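Local atomic coordinates of spore germination protein B3 (PDB entry 3N54), a protein that takes part, as a spore germinant receptor lipoprotein, in the germination response to a mixture of L-asparagine, glucose, fructose and potassium ions. Residues T234-V239 and V304-H309; G255-D260 and H274-I279. All blocks are in the same frame, centred on the assembly; numbering follows the deposited sequence.

Interaction 1. Residues T234-V239 and V304-H309; sequences TKIKPV and VFLSDH
CG1 of Ile236 and CG of His309 each lie anti to their own carbonyl carbon (chi1 -59° and -67°), and with both side chains leaving the backbone across the contact this carries the isoleucine arm over the imidazole. From the strand, that arm extends fully to CD1, which sits over one face of the ring. Ile236 CD1 is 4.0 Å from the centroid of the His309 ring and 20° off its normal, a CH-pi contact displaced toward the rim at NE2, where Ile236 CD1 and His309 NE2 are 3.8 Å apart. The rest of the side chain follows the same ring, with Ile236 CB 4.0 Å from His309 ND1. Beta-branching suits this strand position, since CB and both branches present a broad apolar surface to a flat partner.

Ile236 CD1 also lies 3.9 Å from Leu306 CD1, and the two side chains cross at about a right angle. Two residues further along the strand, Pro238 faces the same way, and its CG packs 3.6 Å from the carbonyl O of His309. Ile236 and Pro238 also rest on Phe247 of the neighbouring strand 245-258, while Met208 of helix 198-208 touches both Ile236 and Leu306. Residues 306-309 are thus packed on one face of the sheet.

The segments are joined through van der Waals and CH-pi contacts, so shape governs the fit, and the imidazole serves here as a flat surface for an aliphatic chain.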
# COMPACT_ATOMS: atom_id res chain seq x y z
N THR A 234 -15.93 5.59 -13.89
CA THR A 234 -14.85 6.07 -14.75
C THR A 234 -14.69 5.20 -15.99
O THR A 234 -14.70 3.98 -15.91
CB THR A 234 -13.50 6.09 -14.00
OG1 THR A 234 -13.50 7.17 -13.05
CG2 THR A 234 -12.34 6.28 -14.97
N LYS A 235 -14.56 5.86 -17.15
CA LYS A 235 -14.26 5.18 -18.40
C LYS A 235 -12.91 5.68 -18.90
O LYS A 235 -12.68 6.88 -18.95
CB LYS A 235 -15.35 5.44 -19.44
CG LYS A 235 -16.65 4.68 -19.20
CD LYS A 235 -17.61 4.84 -20.38
CE LYS A 235 -18.86 3.97 -20.22
NZ LYS A 235 -18.55 2.51 -20.17
N ILE A 236 -12.03 4.74 -19.24
CA ILE A 236 -10.69 5.08 -19.72
C ILE A 236 -10.49 4.58 -21.14
O ILE A 236 -10.60 3.38 -21.40
CB ILE A 236 -9.60 4.48 -18.82
CG1 ILE A 236 -9.75 4.98 -17.39
CG2 ILE A 236 -8.23 4.83 -19.35
CD1 ILE A 236 -8.66 4.50 -16.45
N LYS A 237 -10.19 5.49 -22.06
CA LYS A 237 -9.97 5.16 -23.46
C LYS A 237 -8.57 5.61 -23.89
O LYS A 237 -8.36 6.79 -24.15
CB LYS A 237 -11.04 5.82 -24.33
CG LYS A 237 -10.96 5.45 -25.80
CD LYS A 237 -12.10 6.07 -26.61
CE LYS A 237 -12.08 5.57 -28.05
NZ LYS A 237 -13.19 6.14 -28.86
N PRO A 238 -7.61 4.67 -23.93
CA PRO A 238 -6.28 5.03 -24.41
C PRO A 238 -6.20 5.05 -25.93
O PRO A 238 -6.71 4.14 -26.58
CB PRO A 238 -5.39 3.91 -23.84
CG PRO A 238 -6.30 2.75 -23.70
CD PRO A 238 -7.65 3.30 -23.39
N VAL A 239 -5.57 6.08 -26.48
CA VAL A 239 -5.36 6.22 -27.92
C VAL A 239 -3.88 6.46 -28.18
O VAL A 239 -3.27 7.33 -27.55
CB VAL A 239 -6.16 7.39 -28.51
CG1 VAL A 239 -5.91 7.51 -30.00
CG2 VAL A 239 -7.64 7.23 -28.23
N VAL A 304 -1.35 1.95 -10.53
CA VAL A 304 -2.81 1.88 -10.60
C VAL A 304 -3.32 1.12 -11.83
O VAL A 304 -4.46 1.29 -12.26
CB VAL A 304 -3.43 3.30 -10.54
CG1 VAL A 304 -3.26 3.87 -9.14
CG2 VAL A 304 -2.81 4.20 -11.58
N PHE A 305 -2.45 0.27 -12.37
CA PHE A 305 -2.81 -0.65 -13.45
C PHE A 305 -3.34 0.03 -14.72
O PHE A 305 -4.18 -0.53 -15.43
CB PHE A 305 -3.81 -1.69 -12.91
CG PHE A 305 -3.33 -2.36 -11.64
CD1 PHE A 305 -3.68 -1.85 -10.40
CD2 PHE A 305 -2.51 -3.47 -11.70
CE1 PHE A 305 -3.22 -2.44 -9.24
CE2 PHE A 305 -2.05 -4.07 -10.54
CZ PHE A 305 -2.41 -3.56 -9.31
N LEU A 306 -2.85 1.23 -15.02
CA LEU A 306 -3.19 1.91 -16.28
C LEU A 306 -2.74 1.04 -17.45
O LEU A 306 -3.37 1.03 -18.50
CB LEU A 306 -2.56 3.30 -16.40
CG LEU A 306 -3.27 4.54 -15.84
CD1 LEU A 306 -4.72 4.64 -16.31
CD2 LEU A 306 -3.22 4.57 -14.34
N SER A 307 -1.62 0.34 -17.26
CA SER A 307 -1.09 -0.60 -18.25
C SER A 307 -2.15 -1.57 -18.79
O SER A 307 -2.17 -1.89 -19.97
CB SER A 307 0.04 -1.42 -17.64
OG SER A 307 -0.38 -2.04 -16.44
N ASP A 308 -3.02 -2.04 -17.90
CA ASP A 308 -4.05 -3.01 -18.28
C ASP A 308 -5.02 -2.48 -19.34
O ASP A 308 -5.53 -3.25 -20.16
CB ASP A 308 -4.83 -3.49 -17.05
CG ASP A 308 -4.00 -4.40 -16.16
OD1 ASP A 308 -3.01 -4.99 -16.65
OD2 ASP A 308 -4.36 -4.55 -14.97
N HIS A 309 -5.28 -1.18 -19.33
CA HIS A 309 -6.21 -0.59 -20.29
C HIS A 309 -5.65 -0.56 -21.71
O HIS A 309 -6.41 -0.73 -22.66
CB HIS A 309 -6.64 0.81 -19.82
CG HIS A 309 -7.46 0.78 -18.58
ND1 HIS A 309 -8.83 0.59 -18.59
CD2 HIS A 309 -7.11 0.88 -17.27
CE1 HIS A 309 -9.28 0.59 -17.35
NE2 HIS A 309 -8.26 0.77 -16.54

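Interaction 2. Residues G255-D260 and H274-I279; sequences GILTED and HRLENI
A small apolar contact between strand and helix, Leu257 against Leu276, joins the end of strand 245-258 to the early part of helix 271-299, the long helix that follows it in the chain and packs against the C-terminal sheet. The two leucines meet methyl to methyl, Leu257 CD1 lying 3.3 Å from Leu276 CD1, which is tighter than usual van der Waals contact. Their side chains cross at about a right angle. Leu257 reaches over because CG is anti to the backbone N (chi1 -179°).

The same methyl of Leu276 is approached by Glu259, just past the strand end, whose chain bends at chi2 (-85°) and places OE2 3.8 Å from Leu276 CD1. The other carboxylate oxygen, Glu259 OE1, accepts a weak hydrogen bond from the backbone N of Asp260, 3.1 Å away. Ile225 of strand 223-240 touches both Leu276 and Glu259, and Arg275, next to Leu276, forms a salt bridge with Asp220.

Leucine suits both places, being long enough to span a gap between backbones whose nearest CA atoms, those of Leu257 and Leu276, are 9.4 Å apart. The contact rests on dispersion between apolar groups, with the methyl pair pressed close, and the Glu259 carboxylate borders it without a hydrogen bond to the leucine.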
# COMPACT_ATOMS: atom_id res chain seq x y z
N GLY A 255 -23.45 13.14 -6.40
CA GLY A 255 -23.21 13.40 -4.98
C GLY A 255 -24.10 14.42 -4.31
O GLY A 255 -24.91 15.09 -4.95
N ILE A 256 -23.94 14.51 -2.99
CA ILE A 256 -24.70 15.43 -2.15
C ILE A 256 -23.87 16.69 -1.87
O ILE A 256 -22.64 16.64 -1.86
CB ILE A 256 -25.09 14.76 -0.81
CG1 ILE A 256 -25.99 13.55 -1.07
CG2 ILE A 256 -25.80 15.74 0.11
CD1 ILE A 256 -26.50 12.89 0.19
N LEU A 257 -24.56 17.81 -1.65
CA LEU A 257 -23.92 19.09 -1.43
C LEU A 257 -24.17 19.64 -0.02
O LEU A 257 -25.19 19.36 0.60
CB LEU A 257 -24.43 20.08 -2.48
CG LEU A 257 -23.89 21.52 -2.48
CD1 LEU A 257 -23.99 22.13 -3.87
CD2 LEU A 257 -24.62 22.38 -1.46
N THR A 258 -23.20 20.41 0.48
CA THR A 258 -23.32 21.14 1.76
C THR A 258 -22.86 22.58 1.50
O THR A 258 -21.91 22.80 0.75
CB THR A 258 -22.49 20.48 2.87
OG1 THR A 258 -22.94 19.13 3.05
CG2 THR A 258 -22.65 21.23 4.18
N GLU A 259 -23.54 23.54 2.12
CA GLU A 259 -23.38 24.97 1.79
C GLU A 259 -23.13 25.94 2.95
O GLU A 259 -23.25 25.59 4.12
CB GLU A 259 -24.63 25.43 1.04
CG GLU A 259 -24.46 25.58 -0.46
CD GLU A 259 -23.88 26.92 -0.86
OE1 GLU A 259 -24.15 27.93 -0.17
OE2 GLU A 259 -23.18 26.98 -1.89
N ASP A 260 -22.80 27.17 2.56
CA ASP A 260 -22.61 28.33 3.44
C ASP A 260 -22.77 29.60 2.59
O ASP A 260 -22.13 29.73 1.55
CB ASP A 260 -21.23 28.31 4.11
CG ASP A 260 -21.18 27.41 5.34
OD1 ASP A 260 -22.02 27.61 6.24
OD2 ASP A 260 -20.31 26.52 5.40
N HIS A 274 -24.86 24.03 -11.76
CA HIS A 274 -23.89 23.80 -12.83
C HIS A 274 -22.58 24.52 -12.52
O HIS A 274 -21.49 24.01 -12.80
CB HIS A 274 -24.41 24.24 -14.20
CG HIS A 274 -25.36 23.27 -14.83
ND1 HIS A 274 -26.69 23.55 -15.04
CD2 HIS A 274 -25.16 22.02 -15.31
CE1 HIS A 274 -27.27 22.52 -15.62
NE2 HIS A 274 -26.36 21.57 -15.79
N ARG A 275 -22.70 25.70 -11.92
CA ARG A 275 -21.55 26.50 -11.53
C ARG A 275 -20.74 25.81 -10.42
O ARG A 275 -19.52 25.70 -10.52
CB ARG A 275 -22.01 27.89 -11.10
CG ARG A 275 -20.91 28.87 -10.81
CD ARG A 275 -21.49 30.26 -10.67
NE ARG A 275 -20.59 31.15 -9.94
CZ ARG A 275 -20.45 31.16 -8.61
NH1 ARG A 275 -21.15 30.33 -7.84
NH2 ARG A 275 -19.60 32.02 -8.05
N LEU A 276 -21.42 25.35 -9.37
CA LEU A 276 -20.75 24.64 -8.28
C LEU A 276 -20.13 23.33 -8.77
O LEU A 276 -19.02 22.97 -8.36
CB LEU A 276 -21.72 24.34 -7.13
CG LEU A 276 -22.14 25.51 -6.24
CD1 LEU A 276 -23.10 25.03 -5.17
CD2 LEU A 276 -20.94 26.17 -5.61
N GLU A 277 -20.85 22.63 -9.64
CA GLU A 277 -20.34 21.41 -10.26
C GLU A 277 -19.02 21.67 -10.96
O GLU A 277 -18.08 20.88 -10.84
CB GLU A 277 -21.36 20.86 -11.25
CG GLU A 277 -22.56 20.22 -10.58
CD GLU A 277 -23.73 19.96 -11.50
OE1 GLU A 277 -23.67 20.31 -12.70
OE2 GLU A 277 -24.74 19.41 -11.01
N ASN A 278 -18.95 22.78 -11.69
CA ASN A 278 -17.75 23.17 -12.40
C ASN A 278 -16.57 23.39 -11.45
O ASN A 278 -15.45 23.00 -11.76
CB ASN A 278 -17.99 24.43 -13.24
CG ASN A 278 -16.93 24.63 -14.31
OD1 ASN A 278 -16.73 23.76 -15.16
ND2 ASN A 278 -16.26 25.77 -14.29
N ILE A 279 -16.85 23.99 -10.29
CA ILE A 279 -15.82 24.25 -9.29
C ILE A 279 -15.25 22.93 -8.75
O ILE A 279 -14.03 22.78 -8.67
CB ILE A 279 -16.35 25.09 -8.11
CG1 ILE A 279 -16.73 26.50 -8.59
CG2 ILE A 279 -15.31 25.20 -7.01
CD1 ILE A 279 -17.30 27.38 -7.50

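Overall arrangement
Interactions 1 and 2 both join a helix to the mixed sheet of the C-terminal GerAC-like region, and they do so on adjacent antiparallel strands, 223-240 and 245-258. Their centres are 28 Å apart and their nearest atoms about 13 Å, so they do not touch. The sheet itself connects them: residues 234-239 pair with strand 245-258, whose far end, residues 255-258, begins segment 255-260. In sequence, interaction 2 falls wholly between the two segments of interaction 1, the chain running from strand to strand, then through helix 271-299 to helix 306-313. Neither contact includes a ligand; each places one of two successive helices against the sheet, mainly through apolar side chains.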